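Side-chain contacts in transcriptional activator PlcR protein (Bacillus thuringiensis, PDB 3U3W), which activates transcription of virulence genes in response to the quorum-sensing peptide PapR, binding DNA through a helix-turn-helix domain: residues 72-77 and 99-104; 129-134 and 166-171; 245-250 and 254-259. All blocks are in the same frame, centred on the assembly; numbering follows the deposited sequence. Where two conformers were deposited one is given.

Contact 1: residues 72-77 and 99-104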
loop_
_atom_site.group_PDB
_atom_site.type_symbol
_atom_site.label_atom_id
_atom_site.label_comp_id
_atom_site.label_asym_id
_atom_site.label_seq_id
_atom_site.Cartn_x
_atom_site.Cartn_y
_atom_site.Cartn_z
ATOM N N ILE A 72 -9.641 6.165 -17.368
ATOM C CA ILE A 72 -9.264 5.900 -15.984
ATOM C C ILE A 72 -7.822 5.415 -15.789
ATOM O O ILE A 72 -7.184 5.749 -14.796
ATOM C CB ILE A 72 -10.248 4.899 -15.319
ATOM C CG1 ILE A 72 -11.665 5.500 -15.230
ATOM C CG2 ILE A 72 -9.743 4.474 -13.946
ATOM C CD1 ILE A 72 -11.791 6.753 -14.330
ATOM N N GLU A 73 -7.304 4.620 -16.714
ATOM C CA GLU A 73 -5.940 4.123 -16.569
ATOM C C GLU A 73 -4.951 5.268 -16.716
ATOM O O GLU A 73 -4.021 5.396 -15.928
ATOM C CB GLU A 73 -5.635 3.014 -17.582
ATOM C CG GLU A 73 -4.170 2.567 -17.617
ATOM C CD GLU A 73 -3.697 1.960 -16.300
ATOM O OE1 GLU A 73 -4.552 1.557 -15.480
ATOM O OE2 GLU A 73 -2.465 1.887 -16.084
ATOM N N ARG A 74 -5.162 6.105 -17.719
ATOM C CA ARG A 74 -4.285 7.238 -17.939
ATOM C C ARG A 74 -4.361 8.211 -16.741
ATOM O O ARG A 74 -3.341 8.705 -16.256
ATOM C CB ARG A 74 -4.632 7.935 -19.265
ATOM C CG ARG A 74 -3.788 9.173 -19.552
ATOM C CD ARG A 74 -4.327 9.980 -20.733
ATOM N NE ARG A 74 -5.542 10.734 -20.417
ATOM C CZ ARG A 74 -5.555 11.943 -19.858
ATOM N NH1 ARG A 74 -4.411 12.540 -19.533
ATOM N NH2 ARG A 74 -6.714 12.554 -19.621
ATOM N N LYS A 75 -5.570 8.466 -16.252
ATOM C CA LYS A 75 -5.719 9.370 -15.118
ATOM C C LYS A 75 -4.948 8.877 -13.890
ATOM O O LYS A 75 -4.324 9.662 -13.175
ATOM C CB LYS A 75 -7.197 9.632 -14.813
ATOM C CG LYS A 75 -7.890 10.456 -15.906
ATOM C CD LYS A 75 -9.338 10.748 -15.585
ATOM C CE LYS A 75 -10.040 11.414 -16.760
ATOM N NZ LYS A 75 -11.524 11.397 -16.582
ATOM N N LYS A 76 -4.952 7.572 -13.669
ATOM C CA LYS A 76 -4.284 7.011 -12.510
ATOM C C LYS A 76 -2.754 7.128 -12.597
ATOM O O LYS A 76 -2.093 7.417 -11.598
ATOM C CB LYS A 76 -4.741 5.571 -12.274
ATOM C CG LYS A 76 -6.241 5.468 -12.036
ATOM C CD LYS A 76 -6.585 4.391 -11.011
ATOM C CE LYS A 76 -6.136 3.012 -11.475
ATOM N NZ LYS A 76 -6.423 1.976 -10.446
ATOM N N GLN A 77 -2.198 6.923 -13.787
ATOM C CA GLN A 77 -0.764 7.122 -14.006
ATOM C C GLN A 77 -0.388 8.603 -13.867
ATOM O O GLN A 77 0.703 8.950 -13.411
ATOM C CB GLN A 77 -0.359 6.615 -15.388
ATOM C CG GLN A 77 -0.893 5.230 -15.710
ATOM C CD GLN A 77 -0.661 4.816 -17.161
ATOM O OE1 GLN A 77 -1.439 4.039 -17.730
ATOM N NE2 GLN A 77 0.412 5.332 -17.765
ATOM N N TRP A 99 -1.380 22.111 -15.283
ATOM C CA TRP A 99 -2.044 23.163 -16.045
ATOM C C TRP A 99 -2.497 22.657 -17.424
ATOM O O TRP A 99 -3.624 22.913 -17.849
ATOM C CB TRP A 99 -1.168 24.415 -16.186
ATOM C CG TRP A 99 -1.808 25.405 -17.077
ATOM C CD1 TRP A 99 -1.423 25.740 -18.348
ATOM C CD2 TRP A 99 -3.009 26.150 -16.811
ATOM N NE1 TRP A 99 -2.296 26.667 -18.878
ATOM C CE2 TRP A 99 -3.275 26.937 -17.956
ATOM C CE3 TRP A 99 -3.871 26.243 -15.712
ATOM C CZ2 TRP A 99 -4.375 27.802 -18.032
ATOM C CZ3 TRP A 99 -4.965 27.111 -15.788
ATOM C CH2 TRP A 99 -5.206 27.875 -16.944
ATOM N N ASN A 100 -1.622 21.924 -18.105
ATOM C CA ASN A 100 -1.978 21.321 -19.395
ATOM C C ASN A 100 -3.195 20.424 -19.313
ATOM O O ASN A 100 -4.105 20.524 -20.130
ATOM C CB ASN A 100 -0.793 20.572 -20.007
ATOM C CG ASN A 100 0.240 21.524 -20.590
ATOM O OD1 ASN A 100 -0.089 22.662 -20.946
ATOM N ND2 ASN A 100 1.488 21.073 -20.685
ATOM N N GLU A 101 -3.213 19.559 -18.309
ATOM C CA GLU A 101 -4.349 18.688 -18.098
ATOM C C GLU A 101 -5.610 19.488 -17.775
ATOM O O GLU A 101 -6.713 19.134 -18.193
ATOM C CB GLU A 101 -4.046 17.696 -16.976
ATOM C CG GLU A 101 -5.104 16.628 -16.820
ATOM C CD GLU A 101 -5.129 15.668 -18.003
ATOM O OE1 GLU A 101 -4.046 15.441 -18.594
ATOM O OE2 GLU A 101 -6.226 15.156 -18.342
ATOM N N LEU A 102 -5.440 20.564 -17.017
ATOM C CA LEU A 102 -6.575 21.355 -16.549
ATOM C C LEU A 102 -7.301 22.054 -17.689
ATOM O O LEU A 102 -8.516 22.273 -17.617
ATOM C CB LEU A 102 -6.123 22.387 -15.506
ATOM C CG LEU A 102 -6.155 21.911 -14.054
ATOM C CD1 LEU A 102 -5.349 22.837 -13.133
ATOM C CD2 LEU A 102 -7.611 21.814 -13.602
ATOM N N LYS A 103 -6.561 22.410 -18.737
ATOM C CA LYS A 103 -7.152 23.194 -19.815
ATOM C C LYS A 103 -7.882 22.339 -20.859
ATOM O O LYS A 103 -8.508 22.870 -21.777
ATOM C CB LYS A 103 -6.127 24.161 -20.435
ATOM C CG LYS A 103 -4.932 23.511 -21.081
ATOM C CD LYS A 103 -3.885 24.559 -21.456
ATOM C CE LYS A 103 -4.541 25.855 -21.954
ATOM N NZ LYS A 103 -4.015 26.320 -23.280
ATOM N N LYS A 104 -7.815 21.017 -20.700
ATOM C CA LYS A 104 -8.683 20.110 -21.453
ATOM C C LYS A 104 -10.139 20.235 -20.998
ATOM O O LYS A 104 -11.049 19.787 -21.691
ATOM C CB LYS A 104 -8.231 18.657 -21.318
ATOM C CG LYS A 104 -6.839 18.367 -21.862
ATOM C CD LYS A 104 -6.513 16.875 -21.722
ATOM C CE LYS A 104 -5.032 16.587 -21.977
ATOM N NZ LYS A 104 -4.655 15.170 -21.661
#

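Contact 2: residues 129-134 and 166-171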
loop_
_atom_site.group_PDB
_atom_site.type_symbol
_atom_site.label_atom_id
_atom_site.label_comp_id
_atom_site.label_asym_id
_atom_site.label_seq_id
_atom_site.Cartn_x
_atom_site.Cartn_y
_atom_site.Cartn_z
ATOM N N VAL A 129 1.280 32.953 -6.272
ATOM C CA VAL A 129 0.111 33.402 -5.537
ATOM C C VAL A 129 0.445 33.432 -4.058
ATOM O O VAL A 129 1.337 32.719 -3.604
ATOM C CB VAL A 129 -1.130 32.540 -5.842
ATOM C CG1 VAL A 129 -2.155 32.734 -4.777
ATOM C CG2 VAL A 129 -1.724 32.918 -7.219
ATOM N N ASP A 130 -0.239 34.285 -3.306
ATOM C CA ASP A 130 0.125 34.482 -1.912
ATOM C C ASP A 130 -0.568 33.452 -1.032
ATOM O O ASP A 130 -1.607 32.901 -1.405
ATOM C CB ASP A 130 -0.141 35.936 -1.448
ATOM C CG ASP A 130 -1.610 36.242 -1.261
ATOM O OD1 ASP A 130 -2.235 35.643 -0.370
ATOM O OD2 ASP A 130 -2.151 37.103 -1.983
ATOM N N TYR A 131 0.017 33.203 0.136
ATOM C CA TYR A 131 -0.443 32.140 1.023
ATOM C C TYR A 131 -1.930 32.239 1.339
ATOM O O TYR A 131 -2.601 31.219 1.492
ATOM C CB TYR A 131 0.362 32.127 2.322
ATOM C CG TYR A 131 -0.114 33.122 3.368
ATOM C CD1 TYR A 131 -1.112 32.782 4.277
ATOM C CD2 TYR A 131 0.442 34.391 3.453
ATOM C CE1 TYR A 131 -1.545 33.677 5.241
ATOM C CE2 TYR A 131 0.011 35.301 4.407
ATOM C CZ TYR A 131 -0.985 34.941 5.296
ATOM O OH TYR A 131 -1.410 35.847 6.246
ATOM N N GLU A 132 -2.445 33.460 1.419
ATOM C CA GLU A 132 -3.837 33.672 1.824
ATOM C C GLU A 132 -4.813 33.272 0.733
ATOM O O GLU A 132 -5.884 32.730 1.008
ATOM C CB GLU A 132 -4.066 35.128 2.236
ATOM C CG GLU A 132 -5.522 35.495 2.522
ATOM C CD GLU A 132 -5.652 36.853 3.228
ATOM O OE1 GLU A 132 -4.852 37.128 4.162
ATOM O OE2 GLU A 132 -6.544 37.647 2.844
ATOM N N TYR A 133 -4.427 33.528 -0.513
ATOM C CA TYR A 133 -5.287 33.210 -1.633
ATOM C C TYR A 133 -5.285 31.695 -1.866
ATOM O O TYR A 133 -6.326 31.082 -2.113
ATOM C CB TYR A 133 -4.823 33.976 -2.871
ATOM C CG TYR A 133 -5.582 33.640 -4.130
ATOM C CD1 TYR A 133 -6.749 34.319 -4.470
ATOM C CD2 TYR A 133 -5.128 32.645 -4.985
ATOM C CE1 TYR A 133 -7.435 34.014 -5.636
ATOM C CE2 TYR A 133 -5.791 32.343 -6.148
ATOM C CZ TYR A 133 -6.946 33.022 -6.469
ATOM O OH TYR A 133 -7.612 32.698 -7.626
ATOM N N CYS A 134 -4.108 31.092 -1.760
ATOM C CA CYS A 134 -4.001 29.640 -1.822
ATOM C C CYS A 134 -4.950 28.947 -0.822
ATOM O O CYS A 134 -5.733 28.073 -1.189
ATOM C CB CYS A 134 -2.554 29.214 -1.588
ATOM S SG CYS A 134 -2.254 27.482 -1.904
ATOM N N ALA A 166 1.051 27.048 8.870
ATOM C CA ALA A 166 2.188 26.857 9.759
ATOM C C ALA A 166 3.443 27.577 9.281
ATOM O O ALA A 166 4.199 28.117 10.078
ATOM C CB ALA A 166 2.459 25.368 10.013
ATOM N N GLU A 167 3.688 27.586 7.987
ATOM C CA GLU A 167 4.933 28.185 7.539
ATOM C C GLU A 167 4.820 29.698 7.303
ATOM O O GLU A 167 5.799 30.356 6.959
ATOM C CB GLU A 167 5.514 27.436 6.345
ATOM C CG GLU A 167 4.833 27.631 5.032
ATOM C CD GLU A 167 5.619 26.965 3.910
ATOM O OE1 GLU A 167 6.733 26.456 4.186
ATOM O OE2 GLU A 167 5.127 26.946 2.764
ATOM N N ASN A 168 3.622 30.234 7.526
ATOM C CA ASN A 168 3.390 31.668 7.473
ATOM C C ASN A 168 3.036 32.284 8.842
ATOM O O ASN A 168 2.297 33.277 8.920
ATOM C CB ASN A 168 2.321 31.998 6.418
ATOM C CG ASN A 168 2.792 31.705 5.008
ATOM O OD1 ASN A 168 3.374 32.568 4.344
ATOM N ND2 ASN A 168 2.558 30.477 4.545
ATOM N N GLY A 169 3.551 31.689 9.916
ATOM C CA GLY A 169 3.410 32.264 11.250
ATOM C C GLY A 169 2.177 31.879 12.064
ATOM O O GLY A 169 2.143 32.093 13.287
ATOM N N TYR A 170 1.167 31.313 11.402
ATOM C CA TYR A 170 -0.067 30.894 12.074
ATOM C C TYR A 170 0.040 29.505 12.724
ATOM O O TYR A 170 -0.769 28.613 12.457
ATOM C CB TYR A 170 -1.234 30.946 11.090
ATOM C CG TYR A 170 -1.507 32.342 10.622
ATOM C CD1 TYR A 170 -2.374 33.165 11.324
ATOM C CD2 TYR A 170 -0.876 32.855 9.497
ATOM C CE1 TYR A 170 -2.617 34.459 10.911
ATOM C CE2 TYR A 170 -1.116 34.147 9.070
ATOM C CZ TYR A 170 -1.986 34.947 9.788
ATOM O OH TYR A 170 -2.236 36.240 9.382
ATOM N N LEU A 171 1.038 29.351 13.590
ATOM C CA LEU A 171 1.309 28.092 14.266
ATOM C C LEU A 171 0.090 27.505 14.978
ATOM O O LEU A 171 -0.234 26.331 14.809
ATOM C CB LEU A 171 2.489 28.243 15.223
ATOM C CG LEU A 171 3.781 28.537 14.460
ATOM C CD1 LEU A 171 4.943 28.746 15.394
ATOM C CD2 LEU A 171 4.077 27.387 13.504
#

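Contact 3: residues 245-250 and 254-259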
loop_
_atom_site.group_PDB
_atom_site.type_symbol
_atom_site.label_atom_id
_atom_site.label_comp_id
_atom_site.label_asym_id
_atom_site.label_seq_id
_atom_site.Cartn_x
_atom_site.Cartn_y
_atom_site.Cartn_z
ATOM N N CYS A 245 15.322 18.166 17.228
ATOM C CA CYS A 245 14.701 18.182 18.551
ATOM C C CYS A 245 15.716 17.838 19.638
ATOM O O CYS A 245 15.774 18.488 20.674
ATOM C CB CYS A 245 13.523 17.209 18.611
ATOM S SG CYS A 245 12.112 17.730 17.681
ATOM N N LEU A 246 16.513 16.813 19.371
ATOM C CA LEU A 246 17.544 16.360 20.283
ATOM C C LEU A 246 18.528 17.475 20.614
ATOM O O LEU A 246 19.011 17.562 21.742
ATOM C CB LEU A 246 18.282 15.151 19.698
ATOM C CG LEU A 246 17.495 13.831 19.572
ATOM C CD1 LEU A 246 18.420 12.675 19.207
ATOM C CD2 LEU A 246 16.738 13.501 20.847
ATOM N N ARG A 247 18.822 18.321 19.630
ATOM C CA ARG A 247 19.731 19.446 19.833
ATOM C C ARG A 247 19.117 20.481 20.784
ATOM O O ARG A 247 19.764 20.929 21.718
ATOM C CB ARG A 247 20.111 20.088 18.491
ATOM C CG ARG A 247 21.413 20.876 18.505
ATOM C CD ARG A 247 22.062 20.881 17.113
ATOM N NE ARG A 247 21.107 21.220 16.061
ATOM C CZ ARG A 247 20.788 22.463 15.703
ATOM N NH1 ARG A 247 21.360 23.499 16.307
ATOM N NH2 ARG A 247 19.895 22.671 14.740
ATOM N N LYS A 248 17.860 20.841 20.559
ATOM C CA LYS A 248 17.208 21.833 21.405
ATOM C C LYS A 248 17.007 21.317 22.821
ATOM O O LYS A 248 17.052 22.092 23.784
ATOM C CB LYS A 248 15.863 22.268 20.814
ATOM C CG LYS A 248 16.003 23.127 19.598
ATOM C CD LYS A 248 16.949 24.277 19.886
ATOM C CE LYS A 248 17.361 25.001 18.615
ATOM N NZ LYS A 248 16.296 25.919 18.117
ATOM N N LEU A 249 16.780 20.012 22.941
ATOM C CA LEU A 249 16.508 19.409 24.239
ATOM C C LEU A 249 17.806 19.077 24.985
ATOM O O LEU A 249 17.768 18.552 26.090
ATOM C CB LEU A 249 15.625 18.168 24.088
ATOM C CG LEU A 249 14.166 18.447 23.724
ATOM C CD1 LEU A 249 13.424 17.145 23.463
ATOM C CD2 LEU A 249 13.460 19.269 24.822
ATOM N N GLU A 250 18.946 19.382 24.367
ATOM C CA GLU A 250 20.251 19.243 25.020
ATOM C C GLU A 250 20.650 17.804 25.357
ATOM O O GLU A 250 21.235 17.542 26.405
ATOM C CB GLU A 250 20.326 20.130 26.268
ATOM C CG GLU A 250 20.364 21.612 25.931
ATOM C CD GLU A 250 20.409 22.494 27.161
ATOM O OE1 GLU A 250 19.372 22.607 27.853
ATOM O OE2 GLU A 250 21.484 23.068 27.435
ATOM N N ALA A 254 26.382 12.524 21.040
ATOM C CA ALA A 254 26.428 11.301 20.253
ATOM C C ALA A 254 25.042 10.955 19.741
ATOM O O ALA A 254 24.877 10.626 18.576
ATOM C CB ALA A 254 27.017 10.155 21.051
ATOM N N GLU A 255 24.048 11.045 20.618
ATOM C CA GLU A 255 22.659 10.788 20.237
ATOM C C GLU A 255 22.201 11.739 19.119
ATOM O O GLU A 255 21.581 11.309 18.146
ATOM C CB GLU A 255 21.753 10.904 21.458
ATOM C CG GLU A 255 22.309 10.163 22.658
ATOM C CD GLU A 255 21.281 9.942 23.742
ATOM O OE1 GLU A 255 20.185 9.429 23.415
ATOM O OE2 GLU A 255 21.569 10.282 24.914
ATOM N N ILE A 256 22.525 13.025 19.265
ATOM C CA ILE A 256 22.289 14.010 18.217
ATOM C C ILE A 256 22.956 13.637 16.886
ATOM O O ILE A 256 22.333 13.710 15.841
ATOM C CB ILE A 256 22.769 15.407 18.642
ATOM C CG1 ILE A 256 21.912 15.928 19.807
ATOM C CG2 ILE A 256 22.736 16.366 17.441
ATOM C CD1 ILE A 256 22.519 17.097 20.560
ATOM N N GLU A 257 24.226 13.245 16.929
ATOM C CA GLU A 257 24.963 12.889 15.717
ATOM C C GLU A 257 24.362 11.652 15.047
ATOM O O GLU A 257 24.274 11.579 13.822
ATOM C CB GLU A 257 26.448 12.657 16.027
ATOM C CG GLU A 257 27.311 13.905 15.894
ATOM C CD GLU A 257 28.650 13.782 16.610
ATOM O OE1 GLU A 257 28.961 12.682 17.123
ATOM O OE2 GLU A 257 29.392 14.792 16.664
ATOM N N ASP A 258 23.950 10.689 15.866
ATOM C CA ASP A 258 23.288 9.479 15.382
ATOM C C ASP A 258 22.106 9.806 14.481
ATOM O O ASP A 258 22.005 9.280 13.374
ATOM C CB ASP A 258 22.801 8.617 16.558
ATOM C CG ASP A 258 22.238 7.274 16.106
ATOM O OD1 ASP A 258 23.013 6.446 15.582
ATOM O OD2 ASP A 258 21.024 7.038 16.286
ATOM N N ALA A 259 21.211 10.666 14.964
ATOM C CA ALA A 259 20.006 10.978 14.218
ATOM C C ALA A 259 20.358 11.560 12.863
ATOM O O ALA A 259 19.809 11.135 11.846
ATOM C CB ALA A 259 19.101 11.913 14.994
#

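Contact 1: residues 72-77 and 99-104
A salt-bridge network of R74, E101 and K104 joins the start of helix 72-87 to the end of helix 91-102, in the helical, TPR-like C-terminal part of PlcR. It is a clear case of one carboxylate holding two cations from different places in the chain. R74 and E101 approach from opposite directions, and the guanidinium meets the carboxylate end-on, with one nitrogen for each oxygen. NH2 of R74 donates to OE2 of E101 at 2.9 Å, and NH1 of R74 donates to OE1 of E101 at 3.1 Å. Both bonds are nearly straight, and both acceptors lie close to the guanidinium plane. Seen from the acid, the fit is less flat: the donors reach the syn sides of the oxygens from somewhat outside the carboxylate plane, the two groups being turned 29° against each other. E101 presents its acid group through a bend at chi2 (68°), whereas the chain of R74 is bent at chi3.

The third member belongs to the same segment as the acid, 99-104. K104, extended beyond CG, brings NZ to OE1 of E101 at 3.1 Å, on the face of the carboxylate opposite to that used by NH1 of R74. OE1 therefore accepts twice. NZ of K104 and NH1 of R74 end up 3.4 Å apart, a closeness the shared negative charge probably compensates. NE of R74 forms a salt bridge with D71, so a second acid holds the guanidinium and restrains its rotation.

Helix 109-125 packs beside this network: E101, itself buried, and L102 lie on L115, and K75 rests on F111.

Contact 2: residues 129-134 and 166-171
Y131 runs its whole side chain past N168 and ends on Y170, a worked example of one ring using its face and its hydroxyl for different partners. The contact joins the N-terminus of helix 131-143 to the turn after helix 153-167, within the TPR-like helical domain. At the root, CB of Y131 lies 3.5 Å from ND2 of N168. The next atom, CG of Y131, faces the amide carbon CG of N168 at 3.6 Å, and farther round the ring CD2 of Y131 sits 3.6 Å from OD1 of N168. Amide and ring are stacked, their planes only 19° apart, and CB of N168 makes a CH-pi contact over the ring centre. The opposite face is covered by CB of E132. With CG set between the backbone N and the carbonyl carbon (chi1 83°), the ring lies alongside the amide of N168.

Beyond the amide, CE1 and CZ of Y131 meet CE2 of Y170, the CZ to CE2 distance being 3.9 Å. The two rings are oblique, at 39°. At the tip, OH of Y131 lies at the edge of the Y170 ring and shares a long hydrogen bond of 3.3 Å with OH of Y170.

The amide nitrogen of N168 is held by I164 O and by the hydroxyl of Y124. D130 N-caps helix 131-143; Y131 also packs on I164 of helix 153-167 and Y124 of helix 109-125. Just before N168, A166 and E167 pack on an aromatic side chain of the bound peptide.

Contact 3: residues 245-250 and 254-259
L246 and I256 each reach a flat peptide carbonyl on the facing helix: CD1 of L246 approaches O of E255 at 3.6 Å, while CD1 of I256 comes to 3.7 Å from O of L246. No hydrogen bond crosses between the segments, so this is an apolar example of a helical hairpin of two consecutive, roughly antiparallel helices, as in TPR-like domains, aliphatic branches lying against the main chain as well as against each other.

The side chains meet close to their roots. CB of L246 touches CG1 of I256 at 3.7 Å, and the backbones are correspondingly near, the CA atoms of L246 and I256 standing 5.7 Å apart. In I256, chi1 (-66°) sets CG1 anti to the carbonyl carbon and the extended chi2 (164°) then carries CD1 to CA of R247, 3.7 Å away. Farther along, CD1 of L246 reaches CB of A259 at 4.3 Å.

R247 adds its CB at the margin, 4.4 Å from CD1 of I256. Its guanidinium is engaged elsewhere, in a salt bridge with E244 and, through NE, a hydrogen bond to the hydroxyl of Y260, a further tie to helix 253-269. E250, with a positive phi of 66°, closes helix 235-248 in a Schellman motif before the turn into helix 253-269. C245 and L249 also pack on helix 212-228.

The three contacts follow one another along the chain without nesting, each joining helices or their connecting turns; contacts 2 and 3 share the TPR-like domain. Contact 1 lies nearest the DNA, its closest atom about 19 Å from it, against about 41 Å for contact 2 and about 56 Å for contact 3. Their centres are 28 Å apart for contacts 1 and 2, 30 Å for contacts 2 and 3, and 44 Å for contacts 1 and 3, which lie on opposite sides of the chain's centre. None touches another. Helix 109-125 packs beside both contacts 1 and 2, and contact 2 also borders the bound peptide. Together they sample the array from its DNA-proximal part to its C-terminal end.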